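Local structure of ribonuclease (Nicotiana glutinosa, 1IYB) at residues F13-P18 against N123-L128; F40-L45 against K116-L121; E129-A134 against N150-A155. The protein probably cleaves single-stranded RNA as a member of the ribonuclease T2 family, and binds guanosine-5'-monophosphate in its pocket. One frame throughout, in Å; residues are numbered along the deposited sequence.

Contact 1 of 3, residues F13-P18 against N123-L128; sequences FVQQWP and NQINLL. With 5GP (guanosine-5'-monophosphate), chain C.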
loop_
_atom_site.group_PDB
_atom_site.type_symbol
_atom_site.label_atom_id
_atom_site.label_comp_id
_atom_site.label_asym_id
_atom_site.label_seq_id
_atom_site.Cartn_x
_atom_site.Cartn_y
_atom_site.Cartn_z
ATOM N N PHE A 13 14.239 -4.096 -9.902
ATOM C CA PHE A 13 14.720 -2.837 -10.467
ATOM C C PHE A 13 13.757 -2.643 -11.632
ATOM O O PHE A 13 13.779 -3.407 -12.601
ATOM C CB PHE A 13 16.165 -2.943 -10.964
ATOM C CG PHE A 13 16.637 -1.716 -11.695
ATOM C CD1 PHE A 13 16.571 -0.458 -11.097
ATOM C CD2 PHE A 13 17.124 -1.813 -12.993
ATOM C CE1 PHE A 13 16.983 0.688 -11.786
ATOM C CE2 PHE A 13 17.537 -0.672 -13.687
ATOM C CZ PHE A 13 17.467 0.576 -13.084
ATOM N N VAL A 14 12.906 -1.625 -11.523
ATOM C CA VAL A 14 11.864 -1.375 -12.513
ATOM C C VAL A 14 12.081 -0.168 -13.415
ATOM O O VAL A 14 12.351 0.932 -12.937
ATOM C CB VAL A 14 10.507 -1.203 -11.787
ATOM C CG1 VAL A 14 9.369 -1.131 -12.795
ATOM C CG2 VAL A 14 10.300 -2.353 -10.809
ATOM N N GLN A 15 11.950 -0.391 -14.721
ATOM C CA GLN A 15 12.093 0.671 -15.714
ATOM C C GLN A 15 10.802 0.779 -16.523
ATOM O O GLN A 15 10.153 -0.230 -16.810
ATOM C CB GLN A 15 13.263 0.379 -16.654
ATOM C CG GLN A 15 14.615 0.414 -15.974
ATOM C CD GLN A 15 15.754 0.328 -16.970
ATOM O OE1 GLN A 15 15.942 1.233 -17.787
ATOM N NE2 GLN A 15 16.512 -0.762 -16.919
ATOM N N GLN A 16 10.435 2.007 -16.884
ATOM C CA GLN A 16 9.212 2.257 -17.640
ATOM C C GLN A 16 9.503 2.801 -19.031
ATOM O O GLN A 16 10.489 3.515 -19.238
ATOM C CB GLN A 16 8.325 3.267 -16.890
ATOM C CG GLN A 16 8.992 4.630 -16.658
ATOM C CD GLN A 16 8.045 5.679 -16.081
ATOM O OE1 GLN A 16 6.902 5.381 -15.730
ATOM N NE2 GLN A 16 8.524 6.916 -15.978
ATOM N N TRP A 17 8.642 2.454 -19.984
ATOM C CA TRP A 17 8.781 2.946 -21.346
ATOM C C TRP A 17 7.882 4.176 -21.469
ATOM O O TRP A 17 6.664 4.073 -21.364
ATOM C CB TRP A 17 8.346 1.887 -22.364
ATOM C CG TRP A 17 8.421 2.410 -23.760
ATOM C CD1 TRP A 17 7.383 2.563 -24.640
ATOM C CD2 TRP A 17 9.584 2.925 -24.415
ATOM N NE1 TRP A 17 7.831 3.150 -25.799
ATOM C CE2 TRP A 17 9.178 3.383 -25.689
ATOM C CE3 TRP A 17 10.932 3.049 -24.049
ATOM C CZ2 TRP A 17 10.073 3.959 -26.599
ATOM C CZ3 TRP A 17 11.824 3.622 -24.954
ATOM C CH2 TRP A 17 11.387 4.070 -26.217
ATOM N N PRO A 18 8.476 5.359 -21.685
ATOM C CA PRO A 18 7.665 6.574 -21.802
ATOM C C PRO A 18 6.565 6.528 -22.861
ATOM O O PRO A 18 5.490 7.102 -22.672
ATOM C CB PRO A 18 8.708 7.669 -22.062
ATOM C CG PRO A 18 9.866 6.927 -22.660
ATOM C CD PRO A 18 9.908 5.662 -21.844
ATOM N N ASN A 123 22.524 2.217 -16.053
ATOM C CA ASN A 123 23.606 2.242 -17.032
ATOM C C ASN A 123 24.025 0.823 -17.404
ATOM O O ASN A 123 24.433 0.566 -18.534
ATOM C CB ASN A 123 24.798 3.013 -16.465
ATOM C CG ASN A 123 25.973 3.065 -17.424
ATOM O OD1 ASN A 123 25.886 3.650 -18.504
ATOM N ND2 ASN A 123 27.083 2.452 -17.029
ATOM N N GLN A 124 23.917 -0.090 -16.444
ATOM C CA GLN A 124 24.275 -1.495 -16.631
ATOM C C GLN A 124 23.273 -2.229 -17.521
ATOM O O GLN A 124 23.639 -3.126 -18.283
ATOM C CB GLN A 124 24.325 -2.187 -15.264
ATOM C CG GLN A 124 24.698 -3.668 -15.287
ATOM C CD GLN A 124 24.344 -4.381 -13.986
ATOM O OE1 GLN A 124 24.423 -3.802 -12.900
ATOM N NE2 GLN A 124 23.965 -5.650 -14.094
ATOM N N ILE A 125 22.011 -1.829 -17.425
ATOM C CA ILE A 125 20.939 -2.469 -18.177
ATOM C C ILE A 125 20.224 -1.497 -19.113
ATOM O O ILE A 125 19.162 -0.966 -18.779
ATOM C CB ILE A 125 19.918 -3.081 -17.199
ATOM C CG1 ILE A 125 20.656 -3.961 -16.185
ATOM C CG2 ILE A 125 18.876 -3.889 -17.956
ATOM C CD1 ILE A 125 19.800 -4.437 -15.044
ATOM N N ASN A 126 20.815 -1.265 -20.282
ATOM C CA ASN A 126 20.230 -0.363 -21.274
ATOM C C ASN A 126 19.250 -1.186 -22.100
ATOM O O ASN A 126 19.631 -1.838 -23.075
ATOM C CB ASN A 126 21.317 0.208 -22.182
ATOM C CG ASN A 126 20.810 1.344 -23.053
ATOM O OD1 ASN A 126 19.698 1.293 -23.572
ATOM N ND2 ASN A 126 21.636 2.372 -23.227
ATOM N N LEU A 127 17.986 -1.151 -21.702
ATOM C CA LEU A 127 16.947 -1.923 -22.366
ATOM C C LEU A 127 16.689 -1.550 -23.817
ATOM O O LEU A 127 16.476 -2.427 -24.651
ATOM C CB LEU A 127 15.653 -1.825 -21.566
ATOM C CG LEU A 127 15.755 -2.431 -20.167
ATOM C CD1 LEU A 127 14.524 -2.056 -19.357
ATOM C CD2 LEU A 127 15.902 -3.944 -20.272
ATOM N N LEU A 128 16.703 -0.259 -24.129
ATOM C CA LEU A 128 16.463 0.154 -25.505
ATOM C C LEU A 128 17.531 -0.435 -26.418
ATOM O O LEU A 128 17.217 -0.988 -27.471
ATOM C CB LEU A 128 16.470 1.679 -25.629
ATOM C CG LEU A 128 16.225 2.205 -27.049
ATOM C CD1 LEU A 128 14.810 1.868 -27.484
ATOM C CD2 LEU A 128 16.452 3.709 -27.091
HETATM P P 5GP C . 5.176 2.837 -7.058
HETATM O O1P 5GP C . 4.701 2.017 -5.940
HETATM O O2P 5GP C . 6.665 3.114 -6.976
HETATM O O3P 5GP C . 4.804 2.167 -8.426
HETATM O "O5'" 5GP C . 4.443 4.300 -7.135
HETATM C "C5'" 5GP C . 4.646 5.207 -8.281
HETATM C "C4'" 5GP C . 3.877 6.546 -8.182
HETATM O "O4'" 5GP C . 4.842 7.615 -8.593
HETATM C "C3'" 5GP C . 2.680 6.801 -9.094
HETATM O "O3'" 5GP C . 1.453 6.300 -8.586
HETATM C "C2'" 5GP C . 2.629 8.325 -9.251
HETATM O "O2'" 5GP C . 1.869 8.957 -8.199
HETATM C "C1'" 5GP C . 4.099 8.711 -9.225
HETATM N N9 5GP C . 4.766 9.162 -10.487
HETATM C C8 5GP C . 5.304 10.389 -10.807
HETATM N N7 5GP C . 5.921 10.452 -11.968
HETATM C C5 5GP C . 5.768 9.137 -12.453
HETATM C C6 5GP C . 6.235 8.579 -13.689
HETATM O O6 5GP C . 6.865 9.134 -14.583
HETATM N N1 5GP C . 5.874 7.200 -13.810
HETATM C C2 5GP C . 5.160 6.494 -12.844
HETATM N N2 5GP C . 4.929 5.204 -13.166
HETATM N N3 5GP C . 4.722 7.015 -11.682
HETATM C C4 5GP C . 5.063 8.344 -11.556
HETATM O O HOH W 1 17.326 1.257 -20.007
#
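The side-chain amide of Gln15, buried between the sheet and the helices, clamps the break between helix 111-124 and helix 127-133 with both of its polar ends. Gln15 NE2 donates at 3.2 Å to the backbone O of Ile125, the first residue to leave the helical path. The bond is nearly straight, 172° at the hydrogen; it lies in the carbonyl plane, and the acceptor sits only 5° out of the Gln15 amide plane. The other end, Gln15 OE1, accepts from a water at 2.6 Å, and that water in turn accepts from Leu127 N at 3.0 Å. Two anchors of this kind fix the rotation of the amide and give Ile125 O and, through the water, Leu127 N partners where the chain breaks from one helix to the next.

Gln15 reaches across with its chain extended beyond CG, chi2 -171°, and meets Leu127 tip to tip, NE2 lying 3.4 Å from Leu127 CD1. Apolar contacts flank the bond: Phe13 CD2 touches Ile125 CD1 at 4.3 Å, and at the same distance Trp17 CH2 meets Leu128 CD1. The indole is held by other parts of the chain as well, its NE1 bonded to Pro206 O and its ring meeting Phe205 edge-to-face.

Gln16, the next residue along the strand, has its CB directed away from the helices and serves the ligand. Gln16 OE1 accepts from guanine N1 at 2.8 Å, and more bent from N2, while Gln16 NE2 donates to O6 at 3.1 Å. One strand of the antiparallel sheet thus carries helix packing on one side and, on the other, the guanine-recognition site of this T2-family ribonuclease.

Contact 2 of 3, residues F40-L45 against K116-L121; sequences FGIHGL and KKALDL. With 5GP (guanosine-5'-monophosphate), chain C.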
loop_
_atom_site.group_PDB
_atom_site.type_symbol
_atom_site.label_atom_id
_atom_site.label_comp_id
_atom_site.label_asym_id
_atom_site.label_seq_id
_atom_site.Cartn_x
_atom_site.Cartn_y
_atom_site.Cartn_z
ATOM N N PHE A 40 14.175 3.975 -22.023
ATOM C CA PHE A 40 13.435 3.595 -20.833
ATOM C C PHE A 40 13.931 4.514 -19.720
ATOM O O PHE A 40 15.072 4.981 -19.752
ATOM C CB PHE A 40 13.721 2.142 -20.434
ATOM C CG PHE A 40 12.986 1.126 -21.259
ATOM C CD1 PHE A 40 13.433 0.779 -22.531
ATOM C CD2 PHE A 40 11.842 0.511 -20.760
ATOM C CE1 PHE A 40 12.751 -0.167 -23.297
ATOM C CE2 PHE A 40 11.150 -0.440 -21.522
ATOM C CZ PHE A 40 11.607 -0.776 -22.790
ATOM N N GLY A 41 13.065 4.785 -18.750
ATOM C CA GLY A 41 13.452 5.616 -17.623
ATOM C C GLY A 41 13.281 4.801 -16.356
ATOM O O GLY A 41 12.512 3.842 -16.334
ATOM N N ILE A 42 14.004 5.162 -15.303
ATOM C CA ILE A 42 13.895 4.447 -14.035
ATOM C C ILE A 42 12.543 4.721 -13.382
ATOM O O ILE A 42 12.059 5.849 -13.396
ATOM C CB ILE A 42 14.978 4.918 -13.029
ATOM C CG1 ILE A 42 16.376 4.615 -13.573
ATOM C CG2 ILE A 42 14.760 4.241 -11.675
ATOM C CD1 ILE A 42 17.487 5.288 -12.790
ATOM N N HIS A 43 11.910 3.684 -12.845
ATOM C CA HIS A 43 10.675 3.896 -12.106
ATOM C C HIS A 43 11.156 3.836 -10.655
ATOM O O HIS A 43 10.958 4.780 -9.891
ATOM C CB HIS A 43 9.627 2.811 -12.373
ATOM C CG HIS A 43 8.327 3.059 -11.670
ATOM N ND1 HIS A 43 7.152 2.431 -12.026
ATOM C CD2 HIS A 43 8.021 3.860 -10.620
ATOM C CE1 HIS A 43 6.180 2.836 -11.227
ATOM N NE2 HIS A 43 6.681 3.703 -10.365
ATOM N N GLY A 44 11.821 2.739 -10.293
ATOM C CA GLY A 44 12.352 2.614 -8.946
ATOM C C GLY A 44 13.043 1.297 -8.639
ATOM O O GLY A 44 13.070 0.386 -9.472
ATOM N N LEU A 45 13.624 1.223 -7.442
ATOM C CA LEU A 45 14.316 0.031 -6.933
ATOM C C LEU A 45 13.415 -0.388 -5.771
ATOM O O LEU A 45 13.366 0.276 -4.728
ATOM C CB LEU A 45 15.722 0.392 -6.443
ATOM C CG LEU A 45 16.644 -0.753 -6.007
ATOM C CD1 LEU A 45 16.808 -1.768 -7.134
ATOM C CD2 LEU A 45 18.002 -0.179 -5.613
ATOM N N LYS A 116 22.162 6.084 -6.137
ATOM C CA LYS A 116 23.347 5.736 -6.916
ATOM C C LYS A 116 23.220 4.317 -7.479
ATOM O O LYS A 116 23.555 4.070 -8.638
ATOM C CB LYS A 116 24.613 5.841 -6.056
ATOM C CG LYS A 116 25.860 5.245 -6.706
ATOM C CD LYS A 116 27.068 5.341 -5.786
ATOM C CE LYS A 116 28.164 4.359 -6.195
ATOM N NZ LYS A 116 28.562 4.510 -7.621
ATOM N N LYS A 117 22.741 3.383 -6.663
ATOM C CA LYS A 117 22.592 2.012 -7.130
ATOM C C LYS A 117 21.607 1.960 -8.298
ATOM O O LYS A 117 21.844 1.269 -9.290
ATOM C CB LYS A 117 22.104 1.100 -5.999
ATOM C CG LYS A 117 21.944 -0.358 -6.413
ATOM C CD LYS A 117 23.274 -0.994 -6.782
ATOM C CE LYS A 117 23.080 -2.426 -7.257
ATOM N NZ LYS A 117 24.384 -3.124 -7.466
ATOM N N ALA A 118 20.501 2.687 -8.179
ATOM C CA ALA A 118 19.504 2.706 -9.244
ATOM C C ALA A 118 20.122 3.246 -10.534
ATOM O O ALA A 118 19.872 2.722 -11.620
ATOM C CB ALA A 118 18.314 3.564 -8.831
ATOM N N LEU A 119 20.920 4.302 -10.408
ATOM C CA LEU A 119 21.569 4.904 -11.567
ATOM C C LEU A 119 22.584 3.955 -12.190
ATOM O O LEU A 119 22.693 3.872 -13.416
ATOM C CB LEU A 119 22.260 6.209 -11.167
ATOM C CG LEU A 119 21.328 7.383 -10.873
ATOM C CD1 LEU A 119 22.131 8.548 -10.314
ATOM C CD2 LEU A 119 20.607 7.800 -12.149
ATOM N N ASP A 120 23.328 3.240 -11.349
ATOM C CA ASP A 120 24.327 2.302 -11.848
ATOM C C ASP A 120 23.656 1.127 -12.557
ATOM O O ASP A 120 24.138 0.666 -13.595
ATOM C CB ASP A 120 25.227 1.826 -10.700
ATOM C CG ASP A 120 26.213 2.903 -10.244
ATOM O OD1 ASP A 120 26.912 2.690 -9.228
ATOM O OD2 ASP A 120 26.301 3.962 -10.904
ATOM N N LEU A 121 22.543 0.647 -12.005
ATOM C CA LEU A 121 21.805 -0.454 -12.620
ATOM C C LEU A 121 21.248 -0.004 -13.975
ATOM O O LEU A 121 21.224 -0.771 -14.937
ATOM C CB LEU A 121 20.654 -0.897 -11.706
ATOM C CG LEU A 121 21.056 -1.756 -10.503
ATOM C CD1 LEU A 121 19.922 -1.791 -9.489
ATOM C CD2 LEU A 121 21.414 -3.161 -10.982
HETATM P P 5GP C . 5.176 2.837 -7.058
HETATM O O1P 5GP C . 4.701 2.017 -5.940
HETATM O O2P 5GP C . 6.665 3.114 -6.976
HETATM O O3P 5GP C . 4.804 2.167 -8.426
HETATM O "O5'" 5GP C . 4.443 4.300 -7.135
HETATM C "C5'" 5GP C . 4.646 5.207 -8.281
HETATM C "C4'" 5GP C . 3.877 6.546 -8.182
HETATM O "O4'" 5GP C . 4.842 7.615 -8.593
HETATM C "C3'" 5GP C . 2.680 6.801 -9.094
HETATM O "O3'" 5GP C . 1.453 6.300 -8.586
HETATM C "C2'" 5GP C . 2.629 8.325 -9.251
HETATM O "O2'" 5GP C . 1.869 8.957 -8.199
HETATM C "C1'" 5GP C . 4.099 8.711 -9.225
HETATM N N9 5GP C . 4.766 9.162 -10.487
HETATM C C8 5GP C . 5.304 10.389 -10.807
HETATM N N7 5GP C . 5.921 10.452 -11.968
HETATM C C5 5GP C . 5.768 9.137 -12.453
HETATM C C6 5GP C . 6.235 8.579 -13.689
HETATM O O6 5GP C . 6.865 9.134 -14.583
HETATM N N1 5GP C . 5.874 7.200 -13.810
HETATM C C2 5GP C . 5.160 6.494 -12.844
HETATM N N2 5GP C . 4.929 5.204 -13.166
HETATM N N3 5GP C . 4.722 7.015 -11.682
HETATM C C4 5GP C . 5.063 8.344 -11.556
#
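Ile42 and Leu45 are the two side chains that strand 41-48 sends onto helix 111-124; the axes of segments 41-45 and 116-121 are 8.7 Å apart and inclined at 127°. The tight part is van der Waals packing, almost all of it hydrocarbon. Ile42 ends in CD1, which rests against a carbonyl oxygen, 3.7 Å from Ala118 O, and 4.1 Å from Leu119 CD2. Leu45 forks over the helix: CD1 meets Leu121 CD1 at 3.9 Å, the two side chains crossing at about a right angle, while CD2 lies 4.0 Å from Lys117 CG. With CG of Leu45 anti to the backbone N, chi1 -174°, the branch point is placed for this double contact. Trp80 touches both Ile42 and Ala118.

The helix is looser where it turns to solvent. Lys117 gives its aliphatic part to Leu45, then bends at chi2, 65°, and its end leads away to Gly185 O. Farther round, exposed Lys116 forms a salt bridge with Asp120, NZ to OD1 at 2.9 Å on the syn side of the carboxylate; Asp120 OD2 pairs with Arg75.

Between the two apolar residues, the strand carries a classic beta bulge, His43 and Gly44 both facing Val14. Guanine N2 lies over one face of the His43 ring, and His43 NE2 is 3.1 Å from phosphate oxygen O3P. Gln176 OE1 bonds to His43 ND1 and so positions the ring. No hydrogen bond joins 40-45 to 116-121, although Leu45 O bonds to Tyr114 OH earlier on the helix: apolar packing lies on the helix side, while His43, on the other, helps line the nucleotide pocket.

Contact 3 of 3, residues E129-A134 against N150-A155; sequences EILQGA and NAIRSA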
loop_
_atom_site.group_PDB
_atom_site.type_symbol
_atom_site.label_atom_id
_atom_site.label_comp_id
_atom_site.label_asym_id
_atom_site.label_seq_id
_atom_site.Cartn_x
_atom_site.Cartn_y
_atom_site.Cartn_z
ATOM N N GLU A 129 18.792 -0.329 -26.013
ATOM C CA GLU A 129 19.881 -0.860 -26.827
ATOM C C GLU A 129 19.853 -2.376 -26.938
ATOM O O GLU A 129 20.174 -2.929 -27.988
ATOM C CB GLU A 129 21.232 -0.390 -26.292
ATOM C CG GLU A 129 21.508 1.077 -26.600
ATOM C CD GLU A 129 22.920 1.494 -26.247
ATOM O OE1 GLU A 129 23.269 1.451 -25.052
ATOM O OE2 GLU A 129 23.683 1.865 -27.166
ATOM N N ILE A 130 19.477 -3.050 -25.858
ATOM C CA ILE A 130 19.395 -4.503 -25.871
ATOM C C ILE A 130 18.310 -4.931 -26.852
ATOM O O ILE A 130 18.524 -5.806 -27.691
ATOM C CB ILE A 130 19.040 -5.064 -24.473
ATOM C CG1 ILE A 130 20.220 -4.885 -23.518
ATOM C CG2 ILE A 130 18.641 -6.533 -24.583
ATOM C CD1 ILE A 130 19.868 -5.153 -22.068
ATOM N N LEU A 131 17.147 -4.299 -26.755
ATOM C CA LEU A 131 16.040 -4.650 -27.625
ATOM C C LEU A 131 16.303 -4.308 -29.083
ATOM O O LEU A 131 16.054 -5.127 -29.967
ATOM C CB LEU A 131 14.749 -3.989 -27.127
ATOM C CG LEU A 131 14.272 -4.576 -25.790
ATOM C CD1 LEU A 131 13.069 -3.805 -25.266
ATOM C CD2 LEU A 131 13.928 -6.051 -25.971
ATOM N N GLN A 132 16.824 -3.115 -29.348
ATOM C CA GLN A 132 17.087 -2.753 -30.733
ATOM C C GLN A 132 18.201 -3.620 -31.313
ATOM O O GLN A 132 18.253 -3.845 -32.525
ATOM C CB GLN A 132 17.405 -1.256 -30.841
ATOM C CG GLN A 132 16.190 -0.388 -30.492
ATOM C CD GLN A 132 16.314 1.057 -30.946
ATOM O OE1 GLN A 132 17.125 1.821 -30.426
ATOM N NE2 GLN A 132 15.503 1.436 -31.929
ATOM N N GLY A 133 19.068 -4.134 -30.446
ATOM C CA GLY A 133 20.145 -4.993 -30.901
ATOM C C GLY A 133 19.600 -6.309 -31.428
ATOM O O GLY A 133 20.272 -7.020 -32.181
ATOM N N ALA A 134 18.372 -6.631 -31.033
ATOM C CA ALA A 134 17.719 -7.863 -31.462
ATOM C C ALA A 134 16.617 -7.592 -32.486
ATOM O O ALA A 134 15.810 -8.470 -32.790
ATOM C CB ALA A 134 17.141 -8.596 -30.250
ATOM N N ASN A 150 13.559 -13.097 -24.051
ATOM C CA ASN A 150 14.787 -13.780 -24.435
ATOM C C ASN A 150 15.899 -12.877 -24.948
ATOM O O ASN A 150 17.076 -13.184 -24.767
ATOM C CB ASN A 150 14.467 -14.891 -25.439
ATOM C CG ASN A 150 13.587 -15.975 -24.835
ATOM O OD1 ASN A 150 13.633 -16.219 -23.626
ATOM N ND2 ASN A 150 12.795 -16.638 -25.669
ATOM N N ALA A 151 15.539 -11.762 -25.575
ATOM C CA ALA A 151 16.546 -10.830 -26.060
ATOM C C ALA A 151 17.273 -10.273 -24.836
ATOM O O ALA A 151 18.493 -10.130 -24.828
ATOM C CB ALA A 151 15.887 -9.701 -26.841
ATOM N N ILE A 152 16.505 -9.970 -23.794
ATOM C CA ILE A 152 17.078 -9.434 -22.567
ATOM C C ILE A 152 17.880 -10.496 -21.814
ATOM O O ILE A 152 18.976 -10.223 -21.326
ATOM C CB ILE A 152 15.968 -8.858 -21.665
ATOM C CG1 ILE A 152 15.337 -7.646 -22.363
ATOM C CG2 ILE A 152 16.538 -8.471 -20.304
ATOM C CD1 ILE A 152 14.036 -7.191 -21.743
ATOM N N ARG A 153 17.345 -11.709 -21.739
ATOM C CA ARG A 153 18.042 -12.785 -21.046
ATOM C C ARG A 153 19.396 -13.073 -21.691
ATOM O O ARG A 153 20.394 -13.262 -20.999
ATOM C CB ARG A 153 17.194 -14.057 -21.040
ATOM C CG ARG A 153 17.831 -15.192 -20.255
ATOM C CD ARG A 153 16.954 -16.428 -20.253
ATOM N NE ARG A 153 16.753 -16.961 -21.596
ATOM C CZ ARG A 153 16.040 -18.050 -21.865
ATOM N NH1 ARG A 153 15.458 -18.725 -20.880
ATOM N NH2 ARG A 153 15.907 -18.464 -23.119
ATOM N N SER A 154 19.433 -13.108 -23.020
ATOM C CA SER A 154 20.681 -13.375 -23.723
ATOM C C SER A 154 21.710 -12.278 -23.467
ATOM O O SER A 154 22.915 -12.538 -23.441
ATOM C CB SER A 154 20.432 -13.490 -25.230
ATOM O OG SER A 154 19.601 -14.595 -25.525
ATOM N N ALA A 155 21.230 -11.055 -23.275
ATOM C CA ALA A 155 22.110 -9.918 -23.049
ATOM C C ALA A 155 22.664 -9.787 -21.635
ATOM O O ALA A 155 23.872 -9.643 -21.455
ATOM C CB ALA A 155 21.394 -8.627 -23.443
#
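Helix 127-133 and helix 145-156 pack as a steeply crossed pair near the periphery of the protein, their short segments 9.1 Å apart at closest approach and inclined at 111°. Ile130 is the main probe. Ile130 CG2, anti to the backbone N, touches the second helix at the Ala151 carbonyl O and, at 3.6 Å, at Ala155 CB; the same methyl is 4.1 Å from Ile152 CG1. The other branch of Ile130 also leans on Ala155, CG1 being 3.9 Å from its CB.

Just past the end of helix 127-133, Ala134 meets Ala151 with CB atoms 3.8 Å apart, a small-on-small contact. Leu131 fills in from the buried side: CD2 reaches Ala151 CB and Ile152 CG1, each at 4.2 Å. Ile136 and Ile148 touch Leu131 too, so the apolar seam continues inward, whereas Ala134 and Ala155 are exposed at the outer side. No hydrogen bond crosses the interface. The whole amounts to a steeply crossed, apolar helix-helix packing contact between consecutive helices of a T2-family ribonuclease.

Contacts 1 and 2 share helix 111-124 and sit on neighbouring strands of the sheet, with centres 8 Å apart. Backbone bonds tie those strands, Val14 O to His43 N and Gln16 N to Gly41 O, both 2.8 Å, while Phe13 and Phe40 pack from one contact onto the other. Each strand also hands one residue to the nucleotide, Gln16 for the base and His43 beside the phosphate, so both contacts lie on the strands whose other side lines the pocket. Contact 3 is more remote, its centre 12 Å from that of contact 1 and 18 Å from that of contact 2. It extends the same hydrophobic interior, Leu127 CD2 touching Ile152 CD1 at 4.0 Å.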